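PDB 6BFI: VIN1 from Oscarella pearsei, which binds actin filaments and may play a role in cell-cell adhesion, as a sponge member of the vinculin/alpha-catenin family. Local coordinates for residues A[559-564]-A[610-615]; A[111-116]-A[774-779]; A[687-692]-A[828-833]. All coordinates share one frame; numbering follows the deposited sequence.

Contact 1. Residues A[559-564]-A[610-615]; sequences AKLSSA and RSVIED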
# COMPACT_ATOMS: atom_id res chain seq x y z
N ALA A 559 -13.94 22.45 -11.34
CA ALA A 559 -15.17 23.15 -11.70
C ALA A 559 -15.58 22.84 -13.14
O ALA A 559 -16.75 22.54 -13.41
CB ALA A 559 -14.99 24.66 -11.51
N LYS A 560 -14.63 22.90 -14.07
CA LYS A 560 -14.93 22.58 -15.47
C LYS A 560 -15.41 21.15 -15.61
O LYS A 560 -16.43 20.87 -16.27
CB LYS A 560 -13.70 22.82 -16.34
CG LYS A 560 -13.28 24.28 -16.47
CD LYS A 560 -11.97 24.40 -17.23
CE LYS A 560 -11.58 25.86 -17.45
NZ LYS A 560 -10.25 25.99 -18.12
N LEU A 561 -14.70 20.21 -14.98
CA LEU A 561 -15.10 18.80 -15.05
C LEU A 561 -16.45 18.58 -14.40
O LEU A 561 -17.23 17.73 -14.85
CB LEU A 561 -14.03 17.92 -14.40
CG LEU A 561 -14.24 16.42 -14.55
CD1 LEU A 561 -14.44 16.06 -16.01
CD2 LEU A 561 -13.06 15.66 -13.95
N SER A 562 -16.76 19.33 -13.34
CA SER A 562 -18.08 19.22 -12.73
C SER A 562 -19.16 19.74 -13.66
O SER A 562 -20.25 19.16 -13.73
CB SER A 562 -18.11 19.99 -11.40
OG SER A 562 -17.21 19.42 -10.47
N SER A 563 -18.88 20.81 -14.40
CA SER A 563 -19.85 21.31 -15.37
C SER A 563 -20.09 20.29 -16.48
O SER A 563 -21.24 20.06 -16.88
CB SER A 563 -19.38 22.65 -15.95
OG SER A 563 -19.41 23.66 -14.96
N ALA A 564 -19.02 19.67 -16.98
CA ALA A 564 -19.18 18.68 -18.04
C ALA A 564 -19.94 17.45 -17.55
O ALA A 564 -20.85 16.95 -18.22
CB ALA A 564 -17.82 18.29 -18.61
N ARG A 610 -14.62 14.19 -21.99
CA ARG A 610 -13.36 13.81 -22.62
C ARG A 610 -12.53 15.03 -22.99
O ARG A 610 -11.30 14.98 -22.94
CB ARG A 610 -13.63 12.95 -23.85
CG ARG A 610 -12.40 12.28 -24.45
CD ARG A 610 -11.82 13.07 -25.62
NE ARG A 610 -12.77 13.23 -26.72
CZ ARG A 610 -13.31 14.39 -27.08
NH1 ARG A 610 -12.99 15.50 -26.44
NH2 ARG A 610 -14.17 14.43 -28.09
N SER A 611 -13.19 16.13 -23.36
CA SER A 611 -12.45 17.34 -23.73
C SER A 611 -11.83 18.00 -22.51
O SER A 611 -10.71 18.53 -22.58
CB SER A 611 -13.36 18.32 -24.46
OG SER A 611 -12.73 19.58 -24.60
N VAL A 612 -12.55 18.01 -21.38
CA VAL A 612 -11.99 18.60 -20.16
C VAL A 612 -10.78 17.80 -19.70
O VAL A 612 -9.70 18.35 -19.44
CB VAL A 612 -13.06 18.69 -19.06
CG1 VAL A 612 -12.45 19.17 -17.76
CG2 VAL A 612 -14.18 19.62 -19.50
N ILE A 613 -10.93 16.47 -19.61
CA ILE A 613 -9.81 15.64 -19.19
C ILE A 613 -8.66 15.75 -20.19
O ILE A 613 -7.48 15.80 -19.80
CB ILE A 613 -10.27 14.18 -19.01
CG1 ILE A 613 -11.18 14.07 -17.78
CG2 ILE A 613 -9.07 13.25 -18.89
CD1 ILE A 613 -11.54 12.66 -17.40
N GLU A 614 -8.98 15.84 -21.48
CA GLU A 614 -7.96 15.93 -22.51
C GLU A 614 -7.17 17.23 -22.39
O GLU A 614 -5.94 17.24 -22.52
CB GLU A 614 -8.60 15.81 -23.89
CG GLU A 614 -7.71 15.20 -24.96
CD GLU A 614 -8.44 14.99 -26.27
OE1 GLU A 614 -9.25 15.87 -26.65
OE2 GLU A 614 -8.22 13.94 -26.92
N ASP A 615 -7.87 18.34 -22.14
CA ASP A 615 -7.21 19.63 -22.00
C ASP A 615 -6.46 19.77 -20.68
O ASP A 615 -5.59 20.64 -20.57
CB ASP A 615 -8.22 20.77 -22.14
CG ASP A 615 -8.81 20.85 -23.53
OD1 ASP A 615 -8.20 20.30 -24.47
OD2 ASP A 615 -9.89 21.47 -23.69

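Contact 2. Residues A[111-116]-A[774-779]; sequences GARGVI and ATVKAT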
# COMPACT_ATOMS: atom_id res chain seq x y z
N GLY A 111 27.98 -1.53 31.10
CA GLY A 111 26.84 -0.87 31.70
C GLY A 111 26.09 -0.00 30.71
O GLY A 111 24.87 0.18 30.83
N ALA A 112 26.80 0.54 29.72
CA ALA A 112 26.16 1.35 28.69
C ALA A 112 25.13 0.54 27.92
O ALA A 112 23.97 0.96 27.78
CB ALA A 112 27.23 1.91 27.74
N ARG A 113 25.53 -0.62 27.39
CA ARG A 113 24.57 -1.47 26.70
C ARG A 113 23.55 -2.06 27.67
O ARG A 113 22.40 -2.33 27.29
CB ARG A 113 25.31 -2.58 25.95
CG ARG A 113 24.43 -3.46 25.08
CD ARG A 113 25.27 -4.47 24.33
NE ARG A 113 26.28 -5.08 25.19
CZ ARG A 113 26.04 -6.11 25.99
NH1 ARG A 113 24.84 -6.66 26.04
NH2 ARG A 113 27.02 -6.60 26.74
N GLY A 114 23.95 -2.25 28.93
CA GLY A 114 23.10 -2.93 29.90
C GLY A 114 21.95 -2.08 30.39
O GLY A 114 20.91 -2.62 30.77
N VAL A 115 22.12 -0.76 30.42
CA VAL A 115 20.99 0.08 30.82
C VAL A 115 19.96 0.15 29.71
O VAL A 115 18.75 0.19 29.97
CB VAL A 115 21.48 1.48 31.25
CG1 VAL A 115 22.30 1.40 32.53
CG2 VAL A 115 22.27 2.15 30.14
N ILE A 116 20.41 0.16 28.45
CA ILE A 116 19.49 0.18 27.32
C ILE A 116 18.72 -1.13 27.24
O ILE A 116 17.48 -1.15 27.31
CB ILE A 116 20.25 0.47 26.01
CG1 ILE A 116 21.04 1.77 26.13
CG2 ILE A 116 19.29 0.53 24.84
CD1 ILE A 116 21.90 2.07 24.91
N ALA A 774 22.33 2.08 16.69
CA ALA A 774 23.74 2.39 16.53
C ALA A 774 24.41 2.60 17.88
O ALA A 774 25.57 2.21 18.08
CB ALA A 774 23.92 3.61 15.65
N THR A 775 23.71 3.24 18.83
CA THR A 775 24.26 3.38 20.17
C THR A 775 24.44 2.03 20.84
O THR A 775 25.41 1.81 21.58
CB THR A 775 23.36 4.29 21.02
OG1 THR A 775 23.23 5.57 20.37
CG2 THR A 775 23.96 4.49 22.40
N VAL A 776 23.51 1.09 20.59
CA VAL A 776 23.65 -0.25 21.16
C VAL A 776 24.81 -0.99 20.51
O VAL A 776 25.58 -1.68 21.19
CB VAL A 776 22.32 -1.02 21.01
CG1 VAL A 776 22.48 -2.46 21.47
CG2 VAL A 776 21.23 -0.34 21.81
N LYS A 777 24.95 -0.86 19.19
CA LYS A 777 26.04 -1.53 18.49
C LYS A 777 27.40 -1.00 18.92
O LYS A 777 28.36 -1.77 19.06
CB LYS A 777 25.86 -1.38 16.98
CG LYS A 777 27.06 -1.80 16.14
CD LYS A 777 27.36 -3.28 16.29
CE LYS A 777 28.58 -3.68 15.48
NZ LYS A 777 28.88 -5.13 15.60
N ALA A 778 27.50 0.31 19.15
CA ALA A 778 28.78 0.90 19.54
C ALA A 778 29.24 0.40 20.90
O ALA A 778 30.45 0.29 21.15
CB ALA A 778 28.68 2.42 19.54
N THR A 779 28.31 0.10 21.81
CA THR A 779 28.65 -0.36 23.15
C THR A 779 28.84 -1.87 23.23
O THR A 779 29.02 -2.39 24.33
CB THR A 779 27.57 0.08 24.14
OG1 THR A 779 26.31 -0.48 23.75
CG2 THR A 779 27.46 1.60 24.16

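Contact 3. Residues A[687-692]-A[828-833]; sequences KGNDLI and ASILWR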
# COMPACT_ATOMS: atom_id res chain seq x y z
N LYS A 687 22.16 20.77 -9.54
CA LYS A 687 21.81 22.19 -9.57
C LYS A 687 20.31 22.37 -9.73
O LYS A 687 19.67 21.76 -10.59
CB LYS A 687 22.56 22.89 -10.71
CG LYS A 687 22.31 22.33 -12.10
CD LYS A 687 22.87 23.25 -13.16
CE LYS A 687 22.29 24.65 -13.03
NZ LYS A 687 22.92 25.61 -13.98
N GLY A 688 19.74 23.23 -8.88
CA GLY A 688 18.30 23.44 -8.87
C GLY A 688 17.51 22.35 -8.19
O GLY A 688 16.29 22.28 -8.37
N ASN A 689 18.16 21.48 -7.42
CA ASN A 689 17.48 20.34 -6.80
C ASN A 689 18.22 20.00 -5.51
O ASN A 689 19.24 19.31 -5.54
CB ASN A 689 17.43 19.15 -7.75
CG ASN A 689 16.51 18.05 -7.26
OD1 ASN A 689 16.19 17.97 -6.08
ND2 ASN A 689 16.08 17.20 -8.18
N ASP A 690 17.70 20.49 -4.38
CA ASP A 690 18.30 20.21 -3.09
C ASP A 690 18.01 18.80 -2.59
O ASP A 690 18.77 18.28 -1.77
CB ASP A 690 17.83 21.24 -2.06
CG ASP A 690 18.14 22.67 -2.47
OD1 ASP A 690 19.17 22.88 -3.15
OD2 ASP A 690 17.36 23.57 -2.13
N LEU A 691 16.93 18.18 -3.07
CA LEU A 691 16.59 16.83 -2.63
C LEU A 691 17.69 15.84 -3.01
O LEU A 691 18.11 15.01 -2.20
CB LEU A 691 15.24 16.41 -3.23
CG LEU A 691 14.59 15.11 -2.72
CD1 LEU A 691 13.09 15.25 -2.72
CD2 LEU A 691 15.00 13.91 -3.57
N ILE A 692 18.16 15.92 -4.26
CA ILE A 692 19.24 15.05 -4.71
C ILE A 692 20.50 15.28 -3.87
O ILE A 692 21.23 14.34 -3.56
CB ILE A 692 19.51 15.27 -6.21
CG1 ILE A 692 18.27 14.90 -7.03
CG2 ILE A 692 20.71 14.47 -6.68
CD1 ILE A 692 17.78 13.48 -6.79
N ALA A 828 8.04 24.67 -7.65
CA ALA A 828 7.93 24.61 -9.10
C ALA A 828 9.28 24.84 -9.77
O ALA A 828 9.52 24.35 -10.88
CB ALA A 828 6.90 25.63 -9.59
N SER A 829 10.19 25.56 -9.11
CA SER A 829 11.51 25.85 -9.66
C SER A 829 12.50 24.70 -9.47
O SER A 829 13.68 24.87 -9.79
CB SER A 829 12.08 27.13 -9.04
OG SER A 829 11.29 28.25 -9.38
N ILE A 830 12.05 23.54 -8.97
CA ILE A 830 12.95 22.41 -8.81
C ILE A 830 13.27 21.82 -10.18
O ILE A 830 12.44 21.84 -11.10
CB ILE A 830 12.35 21.36 -7.86
CG1 ILE A 830 13.44 20.45 -7.30
CG2 ILE A 830 11.27 20.53 -8.57
CD1 ILE A 830 12.93 19.44 -6.29
N LEU A 831 14.48 21.29 -10.32
CA LEU A 831 14.98 20.79 -11.60
C LEU A 831 15.06 19.27 -11.55
O LEU A 831 15.83 18.71 -10.77
CB LEU A 831 16.35 21.39 -11.93
CG LEU A 831 16.35 22.83 -12.42
CD1 LEU A 831 17.73 23.24 -12.93
CD2 LEU A 831 15.30 23.02 -13.51
N TRP A 832 14.25 18.62 -12.39
CA TRP A 832 14.31 17.17 -12.53
C TRP A 832 14.79 16.80 -13.92
O TRP A 832 14.07 16.17 -14.70
CB TRP A 832 12.94 16.54 -12.25
CG TRP A 832 12.60 16.49 -10.79
CD1 TRP A 832 11.80 17.37 -10.12
CD2 TRP A 832 13.04 15.53 -9.83
NE1 TRP A 832 11.72 17.01 -8.79
CE2 TRP A 832 12.47 15.88 -8.59
CE3 TRP A 832 13.86 14.40 -9.90
CZ2 TRP A 832 12.69 15.14 -7.43
CZ3 TRP A 832 14.08 13.67 -8.74
CH2 TRP A 832 13.50 14.04 -7.53
N ARG A 833 16.02 17.21 -14.25
CA ARG A 833 16.63 16.90 -15.53
C ARG A 833 17.70 15.83 -15.32
O ARG A 833 18.52 15.94 -14.41
CB ARG A 833 17.24 18.16 -16.16
CG ARG A 833 16.28 19.34 -16.21
CD ARG A 833 16.79 20.49 -17.08
NE ARG A 833 17.88 21.24 -16.45
CZ ARG A 833 18.34 22.41 -16.89
NH1 ARG A 833 17.78 22.98 -17.95
NH2 ARG A 833 19.33 23.02 -16.26

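Contact 1. Residues A[559-564]-A[610-615]
Val612 carries most of this contact: its CB is directed toward segment 559-564 of helix 555-569, and its two methyls touch different residues there. CG1, anti to the backbone N (chi1 174°), settles against the backbone at Leu561, 3.7 Å from Leu561 N, and also lies 3.9 Å from Leu561 CB. The other branch, CG2, meets the single methyl of Ala564 at 4.0 Å from its CB. Leu561 reaches back past Val612, the two side chains crossing obliquely, and its CD1 comes to 4.2 Å from Ile613 CG1. This is the tight side, where Leu561, Ala564 and Ile613 are all buried. Leu561 continues it onto Ala545 and Ala549 of helix 524-550, and Ile613 onto Leu497 and Met500 of helix 496-519. Lys560 marks the solvent side. Only its CB approaches, 4.1 Å from Val612 CG1, while the extended chain beyond carries NZ away from the other helix. No hydrogen bond joins the two segments, and their summed buried surface is a modest 188 Å², so the attachment rests on apolar van der Waals contact. The local axes approach to 9.3 Å with N-to-C directions 162° apart. Nearly antiparallel helices packed through aliphatic side chains are characteristic of the helical bundles of the vinculin family.

Contact 2. Residues A[111-116]-A[774-779]
The guanidinium of Arg113 is the flat group here, and Thr779 O lies at its edge, in its plane. The approach is not a hydrogen bond, since Arg113 NE stays 3.9 Å from Thr779 O. A bend at chi3 (44°) turns the chain at NE, after CB and CG have passed the threonine hydroxyl. The closest touch is there: Arg113 CB is 3.2 Å from Thr779 OG1. Thr779 divides its branches. OG1 sits between the backbone N and the carbonyl carbon (chi1 60°) and donates to Val776 O at 2.9 Å, arriving above that carbonyl's plane, whereas CG2 packs 3.6 Å from Ala112 CB. Replacing Thr779 by an alanine would probably leave Val776 O without this hydroxyl donor and open a gap beside Ala112 and Arg113 CB. One turn further along, the contact becomes purely apolar: Ile116 CG2 lies 3.7 Å from Val776 CG2, and Ile116 CD1 reaches Thr775 CG2 at 4.0 Å, those two side chains crossing at about a right angle. Thr775 OG1 bonds to Lys771 O in its own helix. Helix 8-32 adds to the apolar packing through Val21, Ile14 and Val25, and Ala788 of helix 786-817 touches Arg113. The helix ends at Ala778, and Thr779 turns out of it; the local axes of 111-116 and 774-778 cross at -142°, 9.3 Å apart. In this all-helical chain the contact packs helix 102-145, from the N-terminal region, against helix 763-778, from the C-terminal region, which is consistent with a head-tail contact as in vinculin. Chemically, the Thr779 hydroxyl is satisfied by Val776 O in its own helix, and van der Waals contact joins the two segments.

Contact 3. Residues A[687-692]-A[828-833]
An asparagine N-cap, Asn689 at the start of helix 690-710, is the element on which this contact turns, with the loop residues 830-833, near the C-terminal end of the modelled chain, lying against it. Asn689 CG is anti to the backbone N (chi1 -169°), and the amide works in two directions. OD1 accepts from Leu691 N and Ile692 N, both weak bonds, capping the helix. ND2 gives a weak bond to Leu831 O, 3.0 Å away with an N-H...O angle of 134°. The same nitrogen stands 3.7 Å above the Trp832 ring, over its centre, with amide and ring planes 70° apart. Besides the indole, Ile830 borders the amide: its CD1 lies 3.6 Å from Asn689 OD1. A firmer link is made by the backbone, where Leu831 N donates to Gly688 O at 2.8 Å. Ile830 CA adds a CA-H...O contact of 3.4 Å to Gly688 O, so one carbonyl receives two approaches. Gly688 has a positive phi, which by itself favours glycine, and a CB there would clash with Leu831 CD1. That methyl instead rests 3.4 Å from Lys687 O. Leu691 CD2 and Ile692 CD1 both come to the ring obliquely, CD2 lying 4.2 Å from Trp832 CH2. At the exposed end Lys687 NZ and Arg833 NH2 are 5.0 Å apart, like charges that would probably disfavour closer approach. Around the site, Trp684 packs edge-to-face with Trp832, Ser814 and Glu815 of helix 786-817 touch the indole, and Leu739 and Ile743 of helix 718-745 lie against Leu691, so the loop 828-833 is set beside the first turn of helix 690-710 among these helices.

Contacts 1 and 2 are buried helix-to-helix packings, whereas contact 3 is partly buried and pins a loop to a helix start. They lie apart: contacts 1 and 2 have centres 60 Å from each other, on opposite sides of the chain's centre, and nearest atoms of contacts 1 and 3 are about 17 Å apart. Their chemistry differs accordingly: neither helix pair has a hydrogen bond across it, while contact 3 has one backbone bond and a weak amide bond. Helices 718-745 and 786-817 border both contacts 2 and 3, and the segments of these two alternate along the chain. Both segments of contact 1 precede those of contact 3 in the chain, and it draws on other helices.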